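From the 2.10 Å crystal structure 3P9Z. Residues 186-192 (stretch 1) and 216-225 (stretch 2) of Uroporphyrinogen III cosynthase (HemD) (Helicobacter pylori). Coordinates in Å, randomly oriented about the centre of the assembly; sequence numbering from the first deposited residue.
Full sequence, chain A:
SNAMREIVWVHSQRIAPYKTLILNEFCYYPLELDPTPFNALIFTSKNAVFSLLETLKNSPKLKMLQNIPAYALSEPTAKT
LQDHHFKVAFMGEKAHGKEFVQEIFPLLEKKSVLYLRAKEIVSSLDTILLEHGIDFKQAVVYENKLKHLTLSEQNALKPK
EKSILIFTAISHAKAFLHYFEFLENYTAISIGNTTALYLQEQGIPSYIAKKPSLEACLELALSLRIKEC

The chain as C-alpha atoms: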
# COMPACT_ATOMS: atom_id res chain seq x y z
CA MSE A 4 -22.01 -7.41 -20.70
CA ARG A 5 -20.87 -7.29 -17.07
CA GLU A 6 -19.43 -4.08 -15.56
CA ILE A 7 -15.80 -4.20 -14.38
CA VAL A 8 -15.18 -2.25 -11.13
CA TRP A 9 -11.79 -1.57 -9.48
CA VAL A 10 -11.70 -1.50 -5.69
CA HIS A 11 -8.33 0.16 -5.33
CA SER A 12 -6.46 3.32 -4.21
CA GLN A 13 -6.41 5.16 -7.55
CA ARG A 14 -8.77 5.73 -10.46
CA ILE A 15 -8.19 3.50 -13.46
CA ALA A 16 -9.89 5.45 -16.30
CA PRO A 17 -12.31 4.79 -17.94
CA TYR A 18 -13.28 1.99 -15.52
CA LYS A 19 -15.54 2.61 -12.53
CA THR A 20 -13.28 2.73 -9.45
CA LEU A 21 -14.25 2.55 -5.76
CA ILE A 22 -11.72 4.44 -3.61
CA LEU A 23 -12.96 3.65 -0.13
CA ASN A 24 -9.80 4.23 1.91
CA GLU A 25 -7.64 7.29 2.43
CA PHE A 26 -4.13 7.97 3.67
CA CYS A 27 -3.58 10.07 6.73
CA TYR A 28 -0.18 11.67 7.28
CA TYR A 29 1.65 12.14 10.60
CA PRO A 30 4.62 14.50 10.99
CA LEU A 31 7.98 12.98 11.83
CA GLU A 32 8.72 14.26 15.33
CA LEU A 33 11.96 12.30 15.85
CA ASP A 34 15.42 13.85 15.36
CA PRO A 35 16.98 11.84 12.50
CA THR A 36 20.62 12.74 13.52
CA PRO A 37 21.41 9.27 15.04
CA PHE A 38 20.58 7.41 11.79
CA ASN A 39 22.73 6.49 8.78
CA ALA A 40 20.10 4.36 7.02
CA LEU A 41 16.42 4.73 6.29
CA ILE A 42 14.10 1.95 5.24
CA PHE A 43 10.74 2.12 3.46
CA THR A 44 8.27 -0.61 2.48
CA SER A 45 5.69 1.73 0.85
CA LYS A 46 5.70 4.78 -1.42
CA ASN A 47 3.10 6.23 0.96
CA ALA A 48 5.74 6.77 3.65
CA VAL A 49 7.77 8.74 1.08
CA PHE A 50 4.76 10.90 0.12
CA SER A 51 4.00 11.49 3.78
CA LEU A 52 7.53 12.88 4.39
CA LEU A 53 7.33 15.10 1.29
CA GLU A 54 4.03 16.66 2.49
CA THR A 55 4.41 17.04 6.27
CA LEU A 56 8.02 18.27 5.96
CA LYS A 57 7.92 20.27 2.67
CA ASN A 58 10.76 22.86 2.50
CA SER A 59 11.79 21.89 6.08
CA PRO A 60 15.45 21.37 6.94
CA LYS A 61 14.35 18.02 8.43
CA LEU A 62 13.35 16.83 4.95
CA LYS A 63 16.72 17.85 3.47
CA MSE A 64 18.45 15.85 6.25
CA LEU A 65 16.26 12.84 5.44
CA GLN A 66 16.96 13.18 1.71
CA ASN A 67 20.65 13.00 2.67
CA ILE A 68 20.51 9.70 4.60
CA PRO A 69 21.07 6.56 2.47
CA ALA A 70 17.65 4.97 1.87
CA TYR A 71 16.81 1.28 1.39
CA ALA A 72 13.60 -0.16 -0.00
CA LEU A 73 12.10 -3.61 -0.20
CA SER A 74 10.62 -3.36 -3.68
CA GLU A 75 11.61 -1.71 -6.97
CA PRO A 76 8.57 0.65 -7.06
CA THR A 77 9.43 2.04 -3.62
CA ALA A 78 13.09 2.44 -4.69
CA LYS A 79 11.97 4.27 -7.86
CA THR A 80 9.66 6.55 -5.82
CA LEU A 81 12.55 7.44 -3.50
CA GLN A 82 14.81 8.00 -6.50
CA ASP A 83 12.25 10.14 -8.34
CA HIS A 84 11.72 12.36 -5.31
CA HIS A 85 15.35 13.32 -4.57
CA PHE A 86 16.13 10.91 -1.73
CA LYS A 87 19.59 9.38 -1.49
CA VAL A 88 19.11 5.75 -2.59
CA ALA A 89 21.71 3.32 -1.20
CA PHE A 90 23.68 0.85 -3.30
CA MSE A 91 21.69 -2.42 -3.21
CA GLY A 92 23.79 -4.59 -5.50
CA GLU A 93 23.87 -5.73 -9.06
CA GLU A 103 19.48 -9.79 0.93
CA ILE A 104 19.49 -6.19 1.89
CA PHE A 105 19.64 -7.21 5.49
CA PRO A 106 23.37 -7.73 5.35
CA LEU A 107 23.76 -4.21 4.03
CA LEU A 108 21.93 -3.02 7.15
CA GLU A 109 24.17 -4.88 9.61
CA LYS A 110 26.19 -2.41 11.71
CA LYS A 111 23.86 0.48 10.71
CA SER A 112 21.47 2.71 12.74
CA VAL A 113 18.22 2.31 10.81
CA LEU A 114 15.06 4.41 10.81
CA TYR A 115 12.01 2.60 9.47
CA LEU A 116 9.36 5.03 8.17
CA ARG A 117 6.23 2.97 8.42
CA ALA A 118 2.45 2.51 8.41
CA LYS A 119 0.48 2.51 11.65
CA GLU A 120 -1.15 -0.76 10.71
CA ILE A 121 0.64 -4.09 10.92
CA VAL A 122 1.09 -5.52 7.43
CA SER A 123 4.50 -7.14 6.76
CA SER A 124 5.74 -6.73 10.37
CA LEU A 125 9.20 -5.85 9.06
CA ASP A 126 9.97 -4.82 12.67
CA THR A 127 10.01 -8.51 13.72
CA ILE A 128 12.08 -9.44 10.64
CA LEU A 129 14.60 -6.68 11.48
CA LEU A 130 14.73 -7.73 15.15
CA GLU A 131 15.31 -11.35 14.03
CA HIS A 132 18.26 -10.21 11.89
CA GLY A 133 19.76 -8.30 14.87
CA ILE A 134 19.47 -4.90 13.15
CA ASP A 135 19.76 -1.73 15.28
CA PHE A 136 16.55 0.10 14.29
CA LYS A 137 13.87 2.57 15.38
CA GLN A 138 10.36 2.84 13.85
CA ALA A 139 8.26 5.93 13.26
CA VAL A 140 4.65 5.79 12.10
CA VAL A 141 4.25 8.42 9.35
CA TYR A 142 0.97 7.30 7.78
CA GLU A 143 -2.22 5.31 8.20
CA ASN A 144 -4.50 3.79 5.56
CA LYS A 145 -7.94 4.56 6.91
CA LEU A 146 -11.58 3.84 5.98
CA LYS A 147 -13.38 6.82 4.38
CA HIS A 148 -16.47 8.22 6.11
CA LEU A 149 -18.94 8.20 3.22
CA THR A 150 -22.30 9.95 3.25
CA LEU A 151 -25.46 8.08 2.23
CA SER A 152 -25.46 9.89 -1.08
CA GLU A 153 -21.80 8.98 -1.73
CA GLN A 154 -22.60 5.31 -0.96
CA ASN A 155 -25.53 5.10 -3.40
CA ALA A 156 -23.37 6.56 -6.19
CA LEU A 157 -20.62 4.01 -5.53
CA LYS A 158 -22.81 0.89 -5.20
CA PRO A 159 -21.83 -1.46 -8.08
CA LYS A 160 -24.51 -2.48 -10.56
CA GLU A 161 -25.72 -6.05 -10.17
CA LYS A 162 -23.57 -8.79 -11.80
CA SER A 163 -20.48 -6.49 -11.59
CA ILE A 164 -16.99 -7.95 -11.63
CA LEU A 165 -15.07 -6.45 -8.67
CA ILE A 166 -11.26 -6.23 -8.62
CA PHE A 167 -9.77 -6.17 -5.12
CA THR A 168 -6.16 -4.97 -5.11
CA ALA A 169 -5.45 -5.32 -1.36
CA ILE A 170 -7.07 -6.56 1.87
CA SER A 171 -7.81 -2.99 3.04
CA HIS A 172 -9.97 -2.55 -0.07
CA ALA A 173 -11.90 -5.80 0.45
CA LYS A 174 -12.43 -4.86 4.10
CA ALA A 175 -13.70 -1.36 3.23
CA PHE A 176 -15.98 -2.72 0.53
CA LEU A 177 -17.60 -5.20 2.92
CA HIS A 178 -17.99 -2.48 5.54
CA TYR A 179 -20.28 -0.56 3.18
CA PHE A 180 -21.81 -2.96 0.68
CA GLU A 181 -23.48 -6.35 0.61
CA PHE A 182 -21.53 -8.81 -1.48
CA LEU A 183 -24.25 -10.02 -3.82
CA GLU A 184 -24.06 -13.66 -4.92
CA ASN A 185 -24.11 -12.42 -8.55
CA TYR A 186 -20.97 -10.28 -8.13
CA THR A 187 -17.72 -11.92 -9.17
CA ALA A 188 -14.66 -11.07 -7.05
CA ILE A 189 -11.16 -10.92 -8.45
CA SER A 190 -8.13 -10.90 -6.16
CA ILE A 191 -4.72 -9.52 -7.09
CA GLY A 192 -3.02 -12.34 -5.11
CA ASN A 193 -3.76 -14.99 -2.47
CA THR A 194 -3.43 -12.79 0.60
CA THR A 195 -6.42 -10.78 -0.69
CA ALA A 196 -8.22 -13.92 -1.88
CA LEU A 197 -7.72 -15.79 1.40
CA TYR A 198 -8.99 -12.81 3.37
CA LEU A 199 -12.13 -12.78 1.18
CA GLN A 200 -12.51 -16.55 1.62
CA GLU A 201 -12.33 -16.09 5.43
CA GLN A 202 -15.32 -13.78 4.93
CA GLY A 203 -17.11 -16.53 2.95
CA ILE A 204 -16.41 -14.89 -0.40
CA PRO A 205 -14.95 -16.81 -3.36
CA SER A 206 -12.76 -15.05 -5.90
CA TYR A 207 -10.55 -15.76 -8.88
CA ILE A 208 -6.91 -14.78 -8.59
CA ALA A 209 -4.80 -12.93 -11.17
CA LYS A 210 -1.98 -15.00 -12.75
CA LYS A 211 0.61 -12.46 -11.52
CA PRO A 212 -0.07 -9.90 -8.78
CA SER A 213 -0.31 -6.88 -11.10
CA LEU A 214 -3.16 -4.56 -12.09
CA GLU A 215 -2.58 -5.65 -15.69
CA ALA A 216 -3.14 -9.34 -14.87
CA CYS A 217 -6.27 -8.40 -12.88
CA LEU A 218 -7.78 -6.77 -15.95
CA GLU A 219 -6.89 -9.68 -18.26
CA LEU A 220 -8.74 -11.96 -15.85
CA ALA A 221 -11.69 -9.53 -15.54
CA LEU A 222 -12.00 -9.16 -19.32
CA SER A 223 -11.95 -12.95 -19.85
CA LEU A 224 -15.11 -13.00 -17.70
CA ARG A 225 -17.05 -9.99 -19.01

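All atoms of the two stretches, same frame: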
# COMPACT_ATOMS: atom_id res chain seq x y z
N TYR A 186 -22.26 -10.93 -7.90
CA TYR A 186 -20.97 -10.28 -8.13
C TYR A 186 -19.95 -11.38 -8.35
O TYR A 186 -20.12 -12.51 -7.86
CB TYR A 186 -20.51 -9.47 -6.92
CG TYR A 186 -21.27 -8.20 -6.58
CD1 TYR A 186 -22.01 -7.49 -7.55
CD2 TYR A 186 -21.22 -7.68 -5.29
CE1 TYR A 186 -22.68 -6.31 -7.21
CE2 TYR A 186 -21.87 -6.51 -4.95
CZ TYR A 186 -22.60 -5.83 -5.90
OH TYR A 186 -23.24 -4.66 -5.52
N THR A 187 -18.90 -11.06 -9.10
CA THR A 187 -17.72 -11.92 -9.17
C THR A 187 -16.50 -11.16 -8.67
O THR A 187 -16.16 -10.11 -9.21
CB THR A 187 -17.49 -12.44 -10.61
OG1 THR A 187 -18.62 -13.20 -11.03
CG2 THR A 187 -16.25 -13.29 -10.69
N ALA A 188 -15.87 -11.67 -7.62
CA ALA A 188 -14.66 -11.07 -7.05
C ALA A 188 -13.40 -11.56 -7.77
O ALA A 188 -13.27 -12.75 -8.10
CB ALA A 188 -14.54 -11.36 -5.55
N ILE A 189 -12.49 -10.62 -7.99
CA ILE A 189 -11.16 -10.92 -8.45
C ILE A 189 -10.16 -10.42 -7.41
O ILE A 189 -10.29 -9.31 -6.89
CB ILE A 189 -10.90 -10.26 -9.83
CG1 ILE A 189 -11.81 -10.94 -10.88
CG2 ILE A 189 -9.41 -10.31 -10.19
CD1 ILE A 189 -11.55 -10.54 -12.32
N SER A 190 -9.17 -11.26 -7.10
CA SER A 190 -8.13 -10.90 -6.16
C SER A 190 -6.82 -10.76 -6.87
O SER A 190 -6.48 -11.59 -7.73
CB SER A 190 -8.00 -11.99 -5.10
OG SER A 190 -9.16 -12.02 -4.29
N ILE A 191 -6.06 -9.72 -6.51
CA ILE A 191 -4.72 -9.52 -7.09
C ILE A 191 -3.75 -10.68 -6.76
O ILE A 191 -2.90 -11.05 -7.57
CB ILE A 191 -4.11 -8.15 -6.66
CG1 ILE A 191 -2.91 -7.78 -7.56
CG2 ILE A 191 -3.77 -8.16 -5.16
CD1 ILE A 191 -2.63 -6.24 -7.67
N GLY A 192 -3.89 -11.24 -5.56
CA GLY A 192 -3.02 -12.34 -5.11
C GLY A 192 -3.71 -13.06 -3.96
O GLY A 192 -4.80 -12.65 -3.54
N ALA A 216 -2.61 -7.98 -14.95
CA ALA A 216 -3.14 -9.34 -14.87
C ALA A 216 -4.56 -9.40 -14.29
O ALA A 216 -5.33 -10.27 -14.68
CB ALA A 216 -2.19 -10.25 -14.07
N CYS A 217 -4.91 -8.48 -13.40
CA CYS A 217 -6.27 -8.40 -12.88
C CYS A 217 -7.28 -8.06 -13.98
O CYS A 217 -8.41 -8.57 -14.00
CB CYS A 217 -6.40 -7.34 -11.78
SG CYS A 217 -5.60 -7.73 -10.22
N LEU A 218 -6.89 -7.15 -14.86
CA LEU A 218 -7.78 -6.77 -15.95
C LEU A 218 -7.92 -7.88 -17.00
O LEU A 218 -9.03 -8.12 -17.50
CB LEU A 218 -7.34 -5.44 -16.59
CG LEU A 218 -8.28 -4.89 -17.65
CD1 LEU A 218 -9.72 -4.70 -17.11
CD2 LEU A 218 -7.72 -3.57 -18.23
N GLU A 219 -6.82 -8.56 -17.33
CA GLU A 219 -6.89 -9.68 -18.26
C GLU A 219 -7.92 -10.68 -17.75
O GLU A 219 -8.81 -11.08 -18.48
CB GLU A 219 -5.53 -10.38 -18.45
CG GLU A 219 -4.53 -9.61 -19.26
CD GLU A 219 -4.89 -9.52 -20.75
OE1 GLU A 219 -5.59 -10.43 -21.28
OE2 GLU A 219 -4.45 -8.54 -21.38
N LEU A 220 -7.80 -11.03 -16.47
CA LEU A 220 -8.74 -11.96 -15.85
C LEU A 220 -10.17 -11.41 -15.91
O LEU A 220 -11.08 -12.12 -16.34
CB LEU A 220 -8.33 -12.28 -14.41
CG LEU A 220 -9.21 -13.25 -13.58
CD1 LEU A 220 -9.48 -14.57 -14.31
CD2 LEU A 220 -8.54 -13.51 -12.22
N ALA A 221 -10.36 -10.15 -15.50
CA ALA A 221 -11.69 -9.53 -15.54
C ALA A 221 -12.31 -9.57 -16.93
O ALA A 221 -13.48 -9.95 -17.10
CB ALA A 221 -11.64 -8.09 -15.00
N LEU A 222 -11.52 -9.20 -17.94
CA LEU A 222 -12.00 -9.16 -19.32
C LEU A 222 -12.35 -10.55 -19.86
O LEU A 222 -13.27 -10.68 -20.66
CB LEU A 222 -11.01 -8.48 -20.25
CG LEU A 222 -10.80 -6.98 -20.03
CD1 LEU A 222 -9.59 -6.51 -20.84
CD2 LEU A 222 -12.05 -6.20 -20.42
N SER A 223 -11.63 -11.58 -19.43
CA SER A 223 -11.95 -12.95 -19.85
C SER A 223 -13.33 -13.39 -19.33
O SER A 223 -13.88 -14.39 -19.77
CB SER A 223 -10.88 -13.92 -19.36
OG SER A 223 -10.94 -14.06 -17.95
N LEU A 224 -13.87 -12.63 -18.38
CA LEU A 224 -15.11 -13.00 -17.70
C LEU A 224 -16.28 -12.08 -18.04
O LEU A 224 -17.42 -12.33 -17.61
CB LEU A 224 -14.90 -13.06 -16.17
CG LEU A 224 -14.02 -14.18 -15.62
CD1 LEU A 224 -13.61 -13.87 -14.20
CD2 LEU A 224 -14.73 -15.55 -15.67
N ARG A 225 -16.03 -11.02 -18.80
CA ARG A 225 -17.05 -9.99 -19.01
C ARG A 225 -18.20 -10.51 -19.89
O ARG A 225 -19.30 -9.97 -19.84
CB ARG A 225 -16.45 -8.71 -19.62
CG ARG A 225 -16.10 -8.86 -21.08
CD ARG A 225 -15.46 -7.62 -21.68
NE ARG A 225 -15.35 -7.78 -23.13
CZ ARG A 225 -15.21 -6.78 -23.99
NH1 ARG A 225 -15.15 -5.53 -23.55
NH2 ARG A 225 -15.13 -7.03 -25.30

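A single methyl group makes the closest approach in four of the six residue contacts: CD1 of Ile189 is the closest atom of its residue to each of four residues of the second stretch. No hydrogen bond joins the two stretches; they meet mainly through apolar packing. The axes of strand 187-190 and helix 216-223 come within 9.1 Å and run nearly antiparallel, at 156°.

Ile189 points toward the helix, with chi1 m and chi2 t, an extended arrangement that carries CD1 across to the helical surface. There it lies 3.4 Å from CA of Ala221 and 3.6 Å from CB of the same residue. Such an approach to the helix backbone suits alanine, whose lone methyl leaves the main chain accessible. Around this point, Ile189 CD1 also meets Leu220 CG at 3.8 Å and Leu224 CD1 at 4.3 Å; branched, apolar leucines suit a methyl that has no polar group to satisfy. Ile189 CD1 lies 4.1 Å from Cys217 O. That oxygen accepts the helical hydrogen bond from Ala221 N (2.9 Å), so the polar group beside the methyl is already satisfied.

At one end of the contact, Cys217 points toward the strand, and its SG lies 3.7 Å from Ile191 CA and 3.8 Å from Ile191 CG1. Here the backbones are close, 6.1 Å between Ile191 CA and Cys217 CA, and the compact, polarisable thiol sulfur fits the short gap. Towards the other end the CA atoms of Thr187 and Leu224 are 9.0 Å apart, and the longer side chain of Leu224 covers much of the distance: its CD1 comes to 4.4 Å from Thr187 CG2, a loose contact. Threonine suits this place because its methyl can face leucine while OG1 is hydrogen-bonded elsewhere in the structure.

Strand alternation accounts for the pattern within 187-190. Thr187 and Ile189 point toward the helix, whereas Ala188 makes no contact and Ser190 points away.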